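Local coordinates for IMC sub-compartment protein ISP1 (Toxoplasma gondii, PDB 4CHM) that has a pleckstrin homology fold, belongs to a sub-compartment of the parasite's inner membrane complex and is critical, with its relatives, for replication by internal daughter budding, at residues Val8-Leu20 with Lys110-Leu122. Residues are numbered along the deposited sequence; the frame is centred on the assembly and turned at random.
Sequences VTAADIEDLHRRL and KDKTCFVDLLKKL. With SO4 (sulfate ion), chain E.
Leu16 of the N-terminal helix drives into helix 110-122 as a knob among Asp111, Cys114, Phe115 and Leu118. Its CB lies 4.1 Å from Cys114 CB. CG, anti to the backbone N (chi1 -179°), sends the two methyls apart: CD1 goes to the carboxylate of Asp111, while CD2 presses on the helix backbone, 3.1 Å from Phe115 N, and packs tightly against Cys114 CB. Leu118 returns the favour between Ile13, Leu16, His17 and Leu20. Its CD1 approaches the His17 ring obliquely, and its CD2 lies 3.7 Å from His17 CA.

The axes pass 9.0 Å apart at -85°, almost perpendicular. Helix 109-125 is the C-terminal helix that closes one end of the strand barrel in a pleckstrin homology fold; Phe115 turns inward to Leu40, Val91 and Leu93, and helix 10-22 crosses it and leads into strand 24-29, with Leu20 reaching Leu40 and Tyr42 of the sheet.

Salt bridges hold the edge of the crossing. Arg19 meets Asp111 end-on, NH2 to OD1 and NH1 to OD2 at 2.9 Å each, the NH2 bond using the syn lone pair of OD1. The same guanidinium is held side-on by its own helix: Arg19 NE and NH2 both donate to Asp15 OD2, so carboxylates at two edges fix the guanidinium's rotation. Lys110 NZ comes down on Asp12 OD1 from above the carboxylate plane, at 3.0 Å. That same Asp12 forms a capping box with Thr9 at the helix start, and its CB touches Cys114 SG, which Val8 CG1 meets at 3.7 Å.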
# COMPACT_ATOMS: atom_id res chain seq x y z
N VAL A 8 7.25 -10.72 10.46
CA VAL A 8 6.14 -9.99 11.06
C VAL A 8 5.16 -10.89 11.85
O VAL A 8 4.81 -11.98 11.43
CB VAL A 8 5.41 -9.11 10.02
CG1 VAL A 8 6.38 -8.09 9.45
CG2 VAL A 8 4.84 -9.98 8.91
N THR A 9 4.70 -10.39 12.99
CA THR A 9 3.78 -11.12 13.85
C THR A 9 2.37 -10.54 13.72
O THR A 9 2.15 -9.49 13.08
CB THR A 9 4.19 -10.95 15.30
OG1 THR A 9 4.21 -9.57 15.59
CG2 THR A 9 5.60 -11.52 15.53
N ALA A 10 1.42 -11.17 14.42
CA ALA A 10 0.04 -10.67 14.44
C ALA A 10 -0.04 -9.28 15.09
O ALA A 10 -0.77 -8.39 14.64
CB ALA A 10 -0.88 -11.68 15.14
N ALA A 11 0.77 -9.08 16.12
CA ALA A 11 0.87 -7.80 16.79
C ALA A 11 1.36 -6.68 15.84
O ALA A 11 0.87 -5.53 15.91
CB ALA A 11 1.83 -7.93 17.95
N ASP A 12 2.40 -6.99 15.07
CA ASP A 12 2.89 -6.08 14.01
C ASP A 12 1.76 -5.68 13.10
O ASP A 12 1.57 -4.50 12.81
CB ASP A 12 3.95 -6.78 13.15
CG ASP A 12 5.24 -6.99 13.89
OD1 ASP A 12 5.47 -6.25 14.86
OD2 ASP A 12 6.01 -7.89 13.51
N ILE A 13 1.05 -6.67 12.59
CA ILE A 13 -0.06 -6.43 11.66
C ILE A 13 -1.20 -5.64 12.32
O ILE A 13 -1.79 -4.74 11.71
CB ILE A 13 -0.59 -7.75 11.07
CG1 ILE A 13 0.47 -8.38 10.16
CG2 ILE A 13 -1.91 -7.53 10.31
CD1 ILE A 13 0.25 -9.87 9.91
N GLU A 14 -1.46 -5.92 13.58
CA GLU A 14 -2.51 -5.20 14.26
C GLU A 14 -2.10 -3.75 14.52
O GLU A 14 -2.95 -2.86 14.54
CB GLU A 14 -2.92 -5.88 15.54
CG GLU A 14 -3.83 -5.02 16.40
CD GLU A 14 -5.18 -4.70 15.73
OE1 GLU A 14 -5.61 -5.44 14.81
OE2 GLU A 14 -5.83 -3.73 16.16
N ASP A 15 -0.82 -3.53 14.74
CA ASP A 15 -0.33 -2.20 14.93
C ASP A 15 -0.48 -1.37 13.65
O ASP A 15 -0.92 -0.22 13.70
CB ASP A 15 1.13 -2.22 15.41
CG ASP A 15 1.67 -0.82 15.70
OD1 ASP A 15 1.41 -0.29 16.79
OD2 ASP A 15 2.29 -0.22 14.81
N LEU A 16 -0.13 -1.95 12.51
CA LEU A 16 -0.37 -1.29 11.25
C LEU A 16 -1.88 -1.04 11.07
O LEU A 16 -2.29 0.02 10.59
CB LEU A 16 0.17 -2.13 10.10
CG LEU A 16 -0.04 -1.46 8.74
CD1 LEU A 16 0.64 -0.09 8.76
CD2 LEU A 16 0.51 -2.32 7.64
N HIS A 17 -2.70 -1.99 11.49
CA HIS A 17 -4.17 -1.86 11.37
C HIS A 17 -4.66 -0.64 12.13
O HIS A 17 -5.39 0.21 11.59
CB HIS A 17 -4.83 -3.11 11.92
CG HIS A 17 -6.29 -3.23 11.60
ND1 HIS A 17 -7.15 -3.85 12.42
CD2 HIS A 17 -7.02 -2.88 10.47
CE1 HIS A 17 -8.37 -3.86 11.86
NE2 HIS A 17 -8.29 -3.28 10.67
N ARG A 18 -4.18 -0.49 13.36
CA ARG A 18 -4.53 0.68 14.16
C ARG A 18 -4.10 1.98 13.46
O ARG A 18 -4.88 2.93 13.40
CB ARG A 18 -3.92 0.59 15.55
CG ARG A 18 -4.30 1.77 16.43
CD ARG A 18 -3.42 1.89 17.66
NE ARG A 18 -2.34 2.85 17.45
CZ ARG A 18 -1.08 2.52 17.23
NH1 ARG A 18 -0.72 1.25 17.22
NH2 ARG A 18 -0.16 3.47 17.04
N ARG A 19 -2.91 2.02 12.92
CA ARG A 19 -2.45 3.23 12.26
C ARG A 19 -3.23 3.53 10.97
O ARG A 19 -3.53 4.65 10.70
CB ARG A 19 -0.97 3.21 12.04
CG ARG A 19 -0.15 3.35 13.31
CD ARG A 19 1.31 3.28 13.01
NE ARG A 19 1.75 1.94 12.86
CZ ARG A 19 2.43 1.46 11.83
NH1 ARG A 19 2.76 2.24 10.86
NH2 ARG A 19 2.78 0.20 11.81
N LEU A 20 -3.57 2.51 10.23
CA LEU A 20 -4.39 2.66 9.02
C LEU A 20 -5.76 3.23 9.34
O LEU A 20 -6.30 4.05 8.57
CB LEU A 20 -4.54 1.32 8.30
CG LEU A 20 -4.99 1.26 6.84
CD1 LEU A 20 -4.21 2.25 5.96
CD2 LEU A 20 -4.89 -0.16 6.28
N LYS A 110 9.18 -3.11 6.96
CA LYS A 110 8.29 -3.79 7.90
C LYS A 110 6.85 -3.40 7.71
O LYS A 110 5.97 -4.25 7.69
CB LYS A 110 8.71 -3.53 9.34
CG LYS A 110 7.80 -4.18 10.37
CD LYS A 110 8.19 -3.76 11.80
CE LYS A 110 7.25 -4.37 12.83
NZ LYS A 110 7.95 -4.71 14.10
N ASP A 111 6.61 -2.11 7.56
CA ASP A 111 5.29 -1.62 7.23
C ASP A 111 4.85 -2.13 5.86
O ASP A 111 3.76 -2.56 5.71
CB ASP A 111 5.25 -0.11 7.29
CG ASP A 111 4.77 0.41 8.63
OD1 ASP A 111 4.46 -0.39 9.50
OD2 ASP A 111 4.66 1.60 8.81
N LYS A 112 5.75 -2.13 4.90
CA LYS A 112 5.43 -2.58 3.58
C LYS A 112 4.96 -4.03 3.70
O LYS A 112 3.94 -4.38 3.18
CB LYS A 112 6.68 -2.50 2.70
CG LYS A 112 6.54 -2.88 1.23
CD LYS A 112 6.30 -4.37 1.05
CE LYS A 112 7.22 -4.99 0.03
NZ LYS A 112 8.59 -5.27 0.49
N THR A 113 5.70 -4.84 4.44
CA THR A 113 5.38 -6.24 4.60
C THR A 113 4.07 -6.47 5.33
O THR A 113 3.26 -7.23 4.86
CB THR A 113 6.50 -7.02 5.31
OG1 THR A 113 7.71 -6.87 4.62
CG2 THR A 113 6.15 -8.45 5.36
N CYS A 114 3.86 -5.76 6.43
CA CYS A 114 2.59 -5.85 7.18
C CYS A 114 1.39 -5.46 6.37
O CYS A 114 0.32 -6.01 6.58
CB CYS A 114 2.61 -4.98 8.44
SG CYS A 114 3.64 -5.64 9.73
N PHE A 115 1.53 -4.42 5.55
CA PHE A 115 0.42 -3.97 4.74
C PHE A 115 -0.10 -5.06 3.85
O PHE A 115 -1.33 -5.17 3.63
CB PHE A 115 0.80 -2.77 3.87
CG PHE A 115 -0.37 -2.17 3.13
CD1 PHE A 115 -1.37 -1.48 3.84
CD2 PHE A 115 -0.45 -2.21 1.77
CE1 PHE A 115 -2.43 -0.86 3.17
CE2 PHE A 115 -1.55 -1.65 1.09
CZ PHE A 115 -2.53 -0.96 1.79
N VAL A 116 0.82 -5.78 3.21
CA VAL A 116 0.42 -6.86 2.28
C VAL A 116 -0.42 -7.91 3.01
O VAL A 116 -1.50 -8.26 2.55
CB VAL A 116 1.64 -7.48 1.54
CG1 VAL A 116 1.25 -8.75 0.79
CG2 VAL A 116 2.23 -6.47 0.56
N ASP A 117 0.02 -8.34 4.17
CA ASP A 117 -0.73 -9.27 5.00
C ASP A 117 -2.06 -8.73 5.49
O ASP A 117 -3.04 -9.40 5.39
CB ASP A 117 0.09 -9.66 6.21
CG ASP A 117 1.33 -10.39 5.84
OD1 ASP A 117 1.26 -11.30 5.03
OD2 ASP A 117 2.38 -10.05 6.34
N LEU A 118 -2.08 -7.51 5.97
CA LEU A 118 -3.31 -6.91 6.46
C LEU A 118 -4.37 -6.77 5.36
O LEU A 118 -5.52 -7.00 5.60
CB LEU A 118 -3.03 -5.55 7.08
CG LEU A 118 -4.24 -4.78 7.59
CD1 LEU A 118 -4.92 -5.52 8.71
CD2 LEU A 118 -3.90 -3.37 7.99
N LEU A 119 -3.96 -6.36 4.18
CA LEU A 119 -4.87 -6.20 3.07
C LEU A 119 -5.47 -7.53 2.66
O LEU A 119 -6.63 -7.63 2.36
CB LEU A 119 -4.17 -5.54 1.92
CG LEU A 119 -4.80 -4.27 1.42
CD1 LEU A 119 -5.90 -4.60 0.46
CD2 LEU A 119 -5.30 -3.37 2.51
N LYS A 120 -4.65 -8.55 2.68
CA LYS A 120 -5.11 -9.87 2.42
C LYS A 120 -6.15 -10.25 3.46
O LYS A 120 -7.15 -10.80 3.11
CB LYS A 120 -3.94 -10.84 2.40
CG LYS A 120 -3.36 -10.99 1.00
CD LYS A 120 -2.10 -11.82 0.90
CE LYS A 120 -1.40 -11.44 -0.39
NZ LYS A 120 -0.64 -12.52 -1.07
N LYS A 121 -5.89 -9.95 4.72
CA LYS A 121 -6.82 -10.29 5.76
C LYS A 121 -8.15 -9.57 5.58
O LYS A 121 -9.16 -10.20 5.61
CB LYS A 121 -6.21 -10.00 7.13
CG LYS A 121 -5.61 -11.22 7.83
CD LYS A 121 -4.72 -10.87 9.02
CE LYS A 121 -5.32 -11.36 10.34
NZ LYS A 121 -4.32 -12.08 11.20
N LEU A 122 -8.14 -8.29 5.30
CA LEU A 122 -9.38 -7.55 5.09
C LEU A 122 -10.17 -8.06 3.89
O LEU A 122 -11.37 -8.21 3.94
CB LEU A 122 -9.09 -6.08 4.90
CG LEU A 122 -8.43 -5.36 6.04
CD1 LEU A 122 -8.00 -4.00 5.58
CD2 LEU A 122 -9.40 -5.24 7.19
S SO4 E . 1.81 -13.13 -4.16
O1 SO4 E . 2.63 -14.31 -3.80
O2 SO4 E . 2.44 -12.44 -5.27
O3 SO4 E . 1.70 -12.23 -2.99
O4 SO4 E . 0.46 -13.55 -4.54